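Local coordinates for Blr3880 protein (Bradyrhizobium japonicum, PDB 2OOD), which probably catalyses the hydrolytic deamination of guanine to xanthine and ammonia, using one zinc ion per subunit, at residues 26-30 and 373-377; 80-84 and 137-141; 403-409 and 453-459. All coordinates share one frame; numbering follows the deposited sequence.

Contact 1: residues 26-30 and 373-377; sequences EQAAA and SPYRG
Tyr-375 lays one face of its ring against Glu-26 and Gln-27. Glu-26 CB stands over this face in a CH-pi contact, 4.2 Å from the ring centroid of Tyr-375. The backbone N of Gln-27 lies above the same face, nearer the rim. At the ring edge, in the plane, Ala-30 CB comes to 3.8 Å from Tyr-375 CE1. The ring reaches this place because CG of Tyr-375 lies beside its backbone N, anti to the carbonyl carbon (chi1 -69°). Phe-13, Phe-15 and Ala-438 also touch its side chain, so this half of the contact is buried and close. A leucine in place of Tyr-375 would probably leave Glu-26 CB without an aromatic face and open a gap beside Ala-30. Residues 26-30 form a 3-10 turn that leads into strand 30-33, and it sits against the first turn of helix 374-380. Ser-373 is the N-cap of that helix. Its OG accepts from Arg-376 N at 3.1 Å with an N-H...O angle of 164°. The same OG donates to Glu-26 OE2, also at 3.1 Å, on the syn side of the carboxylate but 32° out of its plane. The other oxygen, Glu-26 OE1, makes a longish salt bridge to Arg-376 NE at 3.4 Å. The two side chains cross at about a right angle. Beyond NE, the guanidinium is held by Lys-371 O and Glu-368. The side toward solvent is looser. There the partly exposed Gln-27 points away overall, and its CG comes nearest, 3.4 Å from Tyr-375 OH.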
loop_
_atom_site.group_PDB
_atom_site.type_symbol
_atom_site.label_atom_id
_atom_site.label_comp_id
_atom_site.label_asym_id
_atom_site.label_seq_id
_atom_site.Cartn_x
_atom_site.Cartn_y
_atom_site.Cartn_z
ATOM N N GLU A 26 15.393 13.868 -16.317
ATOM C CA GLU A 26 13.984 13.607 -16.563
ATOM C C GLU A 26 13.118 14.850 -16.682
ATOM O O GLU A 26 12.070 14.805 -17.326
ATOM C CB GLU A 26 13.444 12.693 -15.469
ATOM C CG GLU A 26 14.369 11.535 -15.162
ATOM C CD GLU A 26 13.687 10.443 -14.363
ATOM O OE1 GLU A 26 12.869 9.704 -14.948
ATOM O OE2 GLU A 26 13.957 10.325 -13.150
ATOM N N GLN A 27 13.556 15.955 -16.081
ATOM C CA GLN A 27 12.808 17.213 -16.131
ATOM C C GLN A 27 12.450 17.553 -17.575
ATOM O O GLN A 27 11.400 18.121 -17.850
ATOM C CB GLN A 27 13.634 18.363 -15.558
ATOM C CG GLN A 27 14.191 18.128 -14.161
ATOM C CD GLN A 27 15.376 17.149 -14.130
ATOM O OE1 GLN A 27 15.209 15.918 -14.041
ATOM N NE2 GLN A 27 16.591 17.704 -14.211
ATOM N N ALA A 28 13.344 17.195 -18.487
ATOM C CA ALA A 28 13.166 17.452 -19.903
ATOM C C ALA A 28 11.946 16.763 -20.493
ATOM O O ALA A 28 11.509 17.110 -21.593
ATOM C CB ALA A 28 14.409 17.015 -20.657
ATOM N N ALA A 29 11.399 15.779 -19.790
ATOM C CA ALA A 29 10.234 15.074 -20.310
ATOM C C ALA A 29 8.958 15.727 -19.801
ATOM O O ALA A 29 7.881 15.528 -20.364
ATOM C CB ALA A 29 10.281 13.598 -19.902
ATOM N N ALA A 30 9.092 16.522 -18.742
ATOM C CA ALA A 30 7.961 17.211 -18.133
ATOM C C ALA A 30 7.764 18.633 -18.663
ATOM O O ALA A 30 8.653 19.213 -19.290
ATOM C CB ALA A 30 8.137 17.244 -16.617
ATOM N N SER A 373 10.436 7.217 -10.380
ATOM C CA SER A 373 10.489 8.622 -9.995
ATOM C C SER A 373 9.116 9.246 -10.194
ATOM O O SER A 373 8.241 8.642 -10.821
ATOM C CB SER A 373 11.512 9.368 -10.855
ATOM O OG SER A 373 11.153 9.330 -12.227
ATOM N N PRO A 374 8.897 10.455 -9.647
ATOM C CA PRO A 374 7.588 11.074 -9.839
ATOM C C PRO A 374 7.382 11.342 -11.325
ATOM O O PRO A 374 6.252 11.403 -11.798
ATOM C CB PRO A 374 7.679 12.344 -8.998
ATOM C CG PRO A 374 9.124 12.654 -9.001
ATOM C CD PRO A 374 9.747 11.299 -8.796
ATOM N N TYR A 375 8.482 11.475 -12.062
ATOM C CA TYR A 375 8.419 11.707 -13.502
ATOM C C TYR A 375 7.951 10.461 -14.232
ATOM O O TYR A 375 7.053 10.525 -15.070
ATOM C CB TYR A 375 9.788 12.111 -14.037
ATOM C CG TYR A 375 10.241 13.472 -13.578
ATOM C CD1 TYR A 375 9.792 14.626 -14.202
ATOM C CD2 TYR A 375 11.124 13.604 -12.521
ATOM C CE1 TYR A 375 10.218 15.881 -13.783
ATOM C CE2 TYR A 375 11.553 14.849 -12.094
ATOM C CZ TYR A 375 11.101 15.985 -12.728
ATOM O OH TYR A 375 11.554 17.217 -12.298
ATOM N N ARG A 376 8.571 9.330 -13.913
ATOM C CA ARG A 376 8.234 8.054 -14.531
ATOM C C ARG A 376 6.851 7.556 -14.120
ATOM O O ARG A 376 6.088 7.046 -14.941
ATOM C CB ARG A 376 9.283 7.003 -14.155
ATOM C CG ARG A 376 10.657 7.222 -14.766
ATOM C CD ARG A 376 11.683 6.276 -14.169
ATOM N NE ARG A 376 12.955 6.327 -14.885
ATOM C CZ ARG A 376 14.049 5.667 -14.516
ATOM N NH1 ARG A 376 14.026 4.906 -13.435
ATOM N NH2 ARG A 376 15.163 5.758 -15.230
ATOM N N GLY A 377 6.537 7.706 -12.838
ATOM C CA GLY A 377 5.254 7.254 -12.335
ATOM C C GLY A 377 4.068 7.998 -12.909
ATOM O O GLY A 377 3.082 7.390 -13.316
#

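Contact 2: residues 80-84 and 137-141; sequences IHLPQ and AFTSS. With ZN (zinc ion), chain B; GUN (guanine), chain C.
Ile-80 and Phe-138 bond two parallel strands that lie side by side. Phe-138 N donates to Ile-80 O at 2.7 Å, nearly straight (170°) and in the carbonyl plane. Phe-138 O in turn accepts from Leu-82 N at 2.9 Å, with a more bent N-H...O angle of 142°. Both backbone groups of Phe-138 are therefore satisfied by segment 80-84. These strands belong to the TIM barrel of the amidohydrolase fold, and His-79 and His-81 are the paired metal histidines at the end of the first one. The side chains of His-81 and Phe-138 point the same way, and their rings form an offset stack, centroids 4.6 Å apart and planes at 23°. CG of His-81 lies beside its backbone N, anti to the carbonyl carbon, which sets the ring alongside Phe-138. Gln-84 NE2, which donates to Glu-107 OE2, lies over the opposite face of the imidazole. Both imidazole nitrogens have partners. NE2 of His-81 binds the zinc at 2.1 Å. ND1 of His-81 donates to a water at 2.8 Å, and that water donates on to Thr-139 O at 3.2 Å. His-79, His-234 and Asp-326 are the other protein ligands, joined by guanine N2 and a water. With ND1 tied through water to the loop that follows the neighbouring strand, the imidazole is probably held in one rotation, its NE2 kept directed at the metal.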
loop_
_atom_site.group_PDB
_atom_site.type_symbol
_atom_site.label_atom_id
_atom_site.label_comp_id
_atom_site.label_asym_id
_atom_site.label_seq_id
_atom_site.Cartn_x
_atom_site.Cartn_y
_atom_site.Cartn_z
ATOM N N ILE A 80 -9.175 -2.797 -15.283
ATOM C CA ILE A 80 -10.098 -2.946 -14.146
ATOM C C ILE A 80 -11.164 -3.954 -14.520
ATOM O O ILE A 80 -11.397 -4.211 -15.693
ATOM C CB ILE A 80 -10.857 -1.646 -13.745
ATOM C CG1 ILE A 80 -10.482 -0.499 -14.668
ATOM C CG2 ILE A 80 -10.606 -1.307 -12.286
ATOM C CD1 ILE A 80 -11.075 -0.633 -16.040
ATOM N N HIS A 81 -11.812 -4.520 -13.512
ATOM C CA HIS A 81 -12.877 -5.495 -13.706
ATOM C C HIS A 81 -14.149 -4.884 -13.127
ATOM O O HIS A 81 -14.351 -4.899 -11.914
ATOM C CB HIS A 81 -12.550 -6.798 -12.969
ATOM C CG HIS A 81 -11.493 -7.632 -13.625
ATOM N ND1 HIS A 81 -11.776 -8.554 -14.607
ATOM C CD2 HIS A 81 -10.159 -7.714 -13.407
ATOM C CE1 HIS A 81 -10.662 -9.171 -14.963
ATOM N NE2 HIS A 81 -9.665 -8.681 -14.251
ATOM N N LEU A 82 -14.998 -4.349 -13.995
ATOM C CA LEU A 82 -16.254 -3.729 -13.577
ATOM C C LEU A 82 -17.078 -4.542 -12.573
ATOM O O LEU A 82 -17.461 -4.032 -11.518
ATOM C CB LEU A 82 -17.119 -3.420 -14.805
ATOM C CG LEU A 82 -18.637 -3.375 -14.588
ATOM C CD1 LEU A 82 -19.005 -2.229 -13.666
ATOM C CD2 LEU A 82 -19.333 -3.230 -15.927
ATOM N N PRO A 83 -17.364 -5.816 -12.889
ATOM C CA PRO A 83 -18.155 -6.652 -11.986
ATOM C C PRO A 83 -17.481 -7.040 -10.673
ATOM O O PRO A 83 -18.065 -7.764 -9.871
ATOM C CB PRO A 83 -18.496 -7.859 -12.853
ATOM C CG PRO A 83 -17.283 -7.993 -13.695
ATOM C CD PRO A 83 -16.976 -6.572 -14.093
ATOM N N GLN A 84 -16.263 -6.563 -10.442
ATOM C CA GLN A 84 -15.566 -6.889 -9.205
ATOM C C GLN A 84 -15.533 -5.709 -8.233
ATOM O O GLN A 84 -14.924 -5.782 -7.158
ATOM C CB GLN A 84 -14.155 -7.362 -9.522
ATOM C CG GLN A 84 -14.130 -8.734 -10.156
ATOM C CD GLN A 84 -12.755 -9.126 -10.639
ATOM O OE1 GLN A 84 -11.757 -8.806 -10.005
ATOM N NE2 GLN A 84 -12.693 -9.834 -11.758
ATOM N N ALA A 137 -11.835 -1.624 -19.281
ATOM C CA ALA A 137 -12.516 -2.530 -18.371
ATOM C C ALA A 137 -12.946 -3.909 -18.834
ATOM O O ALA A 137 -13.404 -4.107 -19.959
ATOM C CB ALA A 137 -13.720 -1.821 -17.786
ATOM N N PHE A 138 -12.798 -4.863 -17.925
ATOM C CA PHE A 138 -13.233 -6.225 -18.155
ATOM C C PHE A 138 -14.653 -6.242 -17.599
ATOM O O PHE A 138 -14.962 -5.527 -16.646
ATOM C CB PHE A 138 -12.364 -7.204 -17.373
ATOM C CG PHE A 138 -11.047 -7.494 -18.025
ATOM C CD1 PHE A 138 -10.940 -8.490 -18.988
ATOM C CD2 PHE A 138 -9.919 -6.743 -17.711
ATOM C CE1 PHE A 138 -9.723 -8.737 -19.630
ATOM C CE2 PHE A 138 -8.699 -6.980 -18.349
ATOM C CZ PHE A 138 -8.605 -7.976 -19.308
ATOM N N THR A 139 -15.519 -7.046 -18.192
ATOM C CA THR A 139 -16.895 -7.135 -17.738
ATOM C C THR A 139 -17.169 -8.611 -17.473
ATOM O O THR A 139 -16.234 -9.387 -17.277
ATOM C CB THR A 139 -17.839 -6.581 -18.819
ATOM O OG1 THR A 139 -17.654 -7.306 -20.040
ATOM C CG2 THR A 139 -17.527 -5.113 -19.087
ATOM N N SER A 140 -18.432 -9.010 -17.438
ATOM C CA SER A 140 -18.727 -10.418 -17.229
ATOM C C SER A 140 -18.997 -11.034 -18.599
ATOM O O SER A 140 -18.818 -10.381 -19.630
ATOM C CB SER A 140 -19.937 -10.602 -16.312
ATOM O OG SER A 140 -21.099 -10.031 -16.880
ATOM N N SER A 141 -19.422 -12.291 -18.609
ATOM C CA SER A 141 -19.707 -12.987 -19.855
ATOM C C SER A 141 -21.072 -12.629 -20.434
ATOM O O SER A 141 -21.393 -13.026 -21.552
ATOM C CB SER A 141 -19.622 -14.488 -19.625
ATOM O OG SER A 141 -20.327 -14.833 -18.450
HETATM ZN ZN ZN B . -7.550 -8.656 -14.498
HETATM N N9 GUN C . -7.898 -13.513 -15.600
HETATM C C8 GUN C . -8.020 -14.792 -15.170
HETATM N N7 GUN C . -7.680 -14.891 -13.918
HETATM C C5 GUN C . -7.323 -13.676 -13.449
HETATM C C6 GUN C . -6.869 -13.175 -12.185
HETATM O O6 GUN C . -6.740 -13.915 -11.203
HETATM N N1 GUN C . -6.591 -11.813 -12.087
HETATM C C2 GUN C . -6.740 -10.972 -13.179
HETATM N N2 GUN C . -6.468 -9.618 -13.052
HETATM N N3 GUN C . -7.156 -11.427 -14.348
HETATM C C4 GUN C . -7.449 -12.756 -14.529
HETATM O O HOH W 1 -14.440 -9.340 -14.571
HETATM O O HOH W 2 -8.114 -8.587 -12.009
#

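Contact 3: residues 403-409 and 453-459; sequences EADFVAL and VDETWVM
The Phe-406 and Trp-457 rings lie face to face as an offset stack, planes at 19°. Trp-457 CB sits over the centre of the Phe-406 ring, 3.5 Å from its centroid. In return, Phe-406 CZ lies over the indole, toward its rim. At the indole edge, in plane, Trp-457 NE1 donates to Glu-455 OE1 at 3.0 Å through the oxygen's anti lone pair. Phe-406 CG lies between its backbone N and carbonyl carbon (chi1 55°), which sets the ring over Trp-457. Strands 406-409 and 453-458 are antiparallel. They belong to the small beta domain beside the barrel, built from both ends of the chain as in related amidohydrolases. Ile-66 of strand 62-67 packs on Trp-457. Trp-457 N donates to Phe-406 O at 2.7 Å in a hydrogen-bonded pair. Near Ala-408 the register slips by one in a classic beta bulge: Ala-408 O accepts from Asp-454 N at 2.9 Å and weakly from Glu-455 N. Met-459 N, of a selenomethionine, donates to Asp-405 OD1 at 3.0 Å. Asp-405 OD2 pairs with Arg-198, and Glu-455 OE2 with Lys-465. The carboxylates thus link the strand pair to basic residues, and Glu-455 probably fixes the turn of the indole.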
loop_
_atom_site.group_PDB
_atom_site.type_symbol
_atom_site.label_atom_id
_atom_site.label_comp_id
_atom_site.label_asym_id
_atom_site.label_seq_id
_atom_site.Cartn_x
_atom_site.Cartn_y
_atom_site.Cartn_z
ATOM N N GLU A 403 -8.586 15.714 -25.897
ATOM C CA GLU A 403 -9.770 15.839 -25.073
ATOM C C GLU A 403 -9.351 16.339 -23.690
ATOM O O GLU A 403 -8.321 15.934 -23.154
ATOM C CB GLU A 403 -10.474 14.487 -25.041
ATOM C CG GLU A 403 -10.615 13.936 -26.452
ATOM C CD GLU A 403 -11.420 12.666 -26.533
ATOM O OE1 GLU A 403 -11.182 11.754 -25.717
ATOM O OE2 GLU A 403 -12.286 12.572 -27.427
ATOM N N ALA A 404 -10.146 17.240 -23.125
ATOM C CA ALA A 404 -9.824 17.840 -21.841
ATOM C C ALA A 404 -10.258 17.106 -20.583
ATOM O O ALA A 404 -11.201 17.523 -19.919
ATOM C CB ALA A 404 -10.355 19.262 -21.804
ATOM N N ASP A 405 -9.577 16.013 -20.254
ATOM C CA ASP A 405 -9.875 15.278 -19.025
ATOM C C ASP A 405 -8.743 15.670 -18.092
ATOM O O ASP A 405 -7.587 15.624 -18.491
ATOM C CB ASP A 405 -9.832 13.766 -19.246
ATOM C CG ASP A 405 -10.949 13.273 -20.136
ATOM O OD1 ASP A 405 -11.867 14.065 -20.411
ATOM O OD2 ASP A 405 -10.917 12.094 -20.552
ATOM N N PHE A 406 -9.046 16.081 -16.870
ATOM C CA PHE A 406 -7.966 16.443 -15.968
ATOM C C PHE A 406 -8.330 16.356 -14.502
ATOM O O PHE A 406 -9.499 16.237 -14.146
ATOM C CB PHE A 406 -7.415 17.834 -16.310
ATOM C CG PHE A 406 -8.453 18.923 -16.347
ATOM C CD1 PHE A 406 -8.686 19.722 -15.230
ATOM C CD2 PHE A 406 -9.201 19.155 -17.501
ATOM C CE1 PHE A 406 -9.651 20.737 -15.266
ATOM C CE2 PHE A 406 -10.165 20.167 -17.537
ATOM C CZ PHE A 406 -10.385 20.953 -16.420
ATOM N N VAL A 407 -7.308 16.405 -13.657
ATOM C CA VAL A 407 -7.493 16.293 -12.221
ATOM C C VAL A 407 -6.758 17.384 -11.466
ATOM O O VAL A 407 -5.625 17.726 -11.790
ATOM C CB VAL A 407 -6.981 14.913 -11.713
ATOM C CG1 VAL A 407 -6.961 14.879 -10.201
ATOM C CG2 VAL A 407 -7.867 13.797 -12.239
ATOM N N ALA A 408 -7.410 17.940 -10.458
ATOM C CA ALA A 408 -6.780 18.961 -9.647
ATOM C C ALA A 408 -6.314 18.258 -8.380
ATOM O O ALA A 408 -7.130 17.824 -7.564
ATOM C CB ALA A 408 -7.771 20.059 -9.317
ATOM N N LEU A 409 -4.997 18.132 -8.231
ATOM C CA LEU A 409 -4.408 17.472 -7.073
ATOM C C LEU A 409 -4.107 18.444 -5.949
ATOM O O LEU A 409 -3.613 19.548 -6.183
ATOM C CB LEU A 409 -3.105 16.764 -7.461
ATOM C CG LEU A 409 -3.140 15.585 -8.434
ATOM C CD1 LEU A 409 -1.725 15.151 -8.708
ATOM C CD2 LEU A 409 -3.944 14.431 -7.861
ATOM N N VAL A 453 -7.011 13.833 -4.569
ATOM C CA VAL A 453 -7.811 14.128 -5.746
ATOM C C VAL A 453 -8.914 15.082 -5.306
ATOM O O VAL A 453 -9.871 14.679 -4.645
ATOM C CB VAL A 453 -8.430 12.846 -6.324
ATOM C CG1 VAL A 453 -9.297 13.172 -7.533
ATOM C CG2 VAL A 453 -7.332 11.891 -6.703
ATOM N N ASP A 454 -8.765 16.353 -5.665
ATOM C CA ASP A 454 -9.737 17.365 -5.275
ATOM C C ASP A 454 -10.829 17.600 -6.320
ATOM O O ASP A 454 -11.989 17.817 -5.973
ATOM C CB ASP A 454 -9.020 18.677 -4.963
ATOM C CG ASP A 454 -9.876 19.624 -4.148
ATOM O OD1 ASP A 454 -10.338 19.218 -3.057
ATOM O OD2 ASP A 454 -10.085 20.771 -4.597
ATOM N N GLU A 455 -10.469 17.552 -7.595
ATOM C CA GLU A 455 -11.447 17.754 -8.650
ATOM C C GLU A 455 -11.110 16.876 -9.843
ATOM O O GLU A 455 -9.945 16.737 -10.201
ATOM C CB GLU A 455 -11.465 19.220 -9.093
ATOM C CG GLU A 455 -11.877 20.211 -8.014
ATOM C CD GLU A 455 -11.911 21.647 -8.521
ATOM O OE1 GLU A 455 -12.027 21.837 -9.752
ATOM O OE2 GLU A 455 -11.839 22.581 -7.687
ATOM N N THR A 456 -12.131 16.278 -10.447
ATOM C CA THR A 456 -11.935 15.435 -11.621
ATOM C C THR A 456 -12.818 16.004 -12.729
ATOM O O THR A 456 -14.024 16.133 -12.556
ATOM C CB THR A 456 -12.346 13.969 -11.359
ATOM O OG1 THR A 456 -11.603 13.449 -10.254
ATOM C CG2 THR A 456 -12.064 13.120 -12.579
ATOM N N TRP A 457 -12.215 16.353 -13.860
ATOM C CA TRP A 457 -12.954 16.924 -14.978
ATOM C C TRP A 457 -12.941 15.999 -16.187
ATOM O O TRP A 457 -11.950 15.333 -16.456
ATOM C CB TRP A 457 -12.340 18.270 -15.381
ATOM C CG TRP A 457 -12.398 19.337 -14.313
ATOM C CD1 TRP A 457 -11.876 19.267 -13.054
ATOM C CD2 TRP A 457 -12.999 20.638 -14.424
ATOM N NE1 TRP A 457 -12.112 20.441 -12.376
ATOM C CE2 TRP A 457 -12.798 21.297 -13.195
ATOM C CE3 TRP A 457 -13.684 21.308 -15.446
ATOM C CZ2 TRP A 457 -13.265 22.599 -12.960
ATOM C CZ3 TRP A 457 -14.146 22.609 -15.207
ATOM C CH2 TRP A 457 -13.932 23.233 -13.978
ATOM N N VAL A 458 -14.047 15.974 -16.916
ATOM C CA VAL A 458 -14.159 15.155 -18.111
ATOM C C VAL A 458 -14.740 16.030 -19.212
ATOM O O VAL A 458 -15.876 16.493 -19.103
ATOM C CB VAL A 458 -15.101 13.970 -17.888
ATOM C CG1 VAL A 458 -15.188 13.135 -19.143
ATOM C CG2 VAL A 458 -14.612 13.140 -16.737
HETATM N N MSE A 459 -13.961 16.262 -20.264
HETATM C CA MSE A 459 -14.412 17.085 -21.382
HETATM C C MSE A 459 -14.732 18.526 -20.966
HETATM O O MSE A 459 -15.756 19.080 -21.364
HETATM C CB MSE A 459 -15.650 16.457 -22.026
HETATM C CG MSE A 459 -15.371 15.180 -22.773
HETATM SE SE MSE A 459 -14.207 15.482 -24.327
HETATM C CE MSE A 459 -15.558 15.384 -25.738
#

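From the N terminus, the loop between strands 11-15 and 30-33 supplies residues 26-30, the first half of contact 1. The chain then runs through strand 70-81 and helices 95-107 and 113-129 to strand 132-138, and contact 2 closes this short loop. Contact 2 falls wholly within the longer excursion that ends when contact 1 forms, joining that early loop to helix 374-380. Contact 3 follows in series, closing a loop of 43 residues that holds helices 418-422 and 434-447. Strand 70-81 pairs with both 132-138 and 406-409, so it connects the barrel of contact 2 to the strand pair of contact 3.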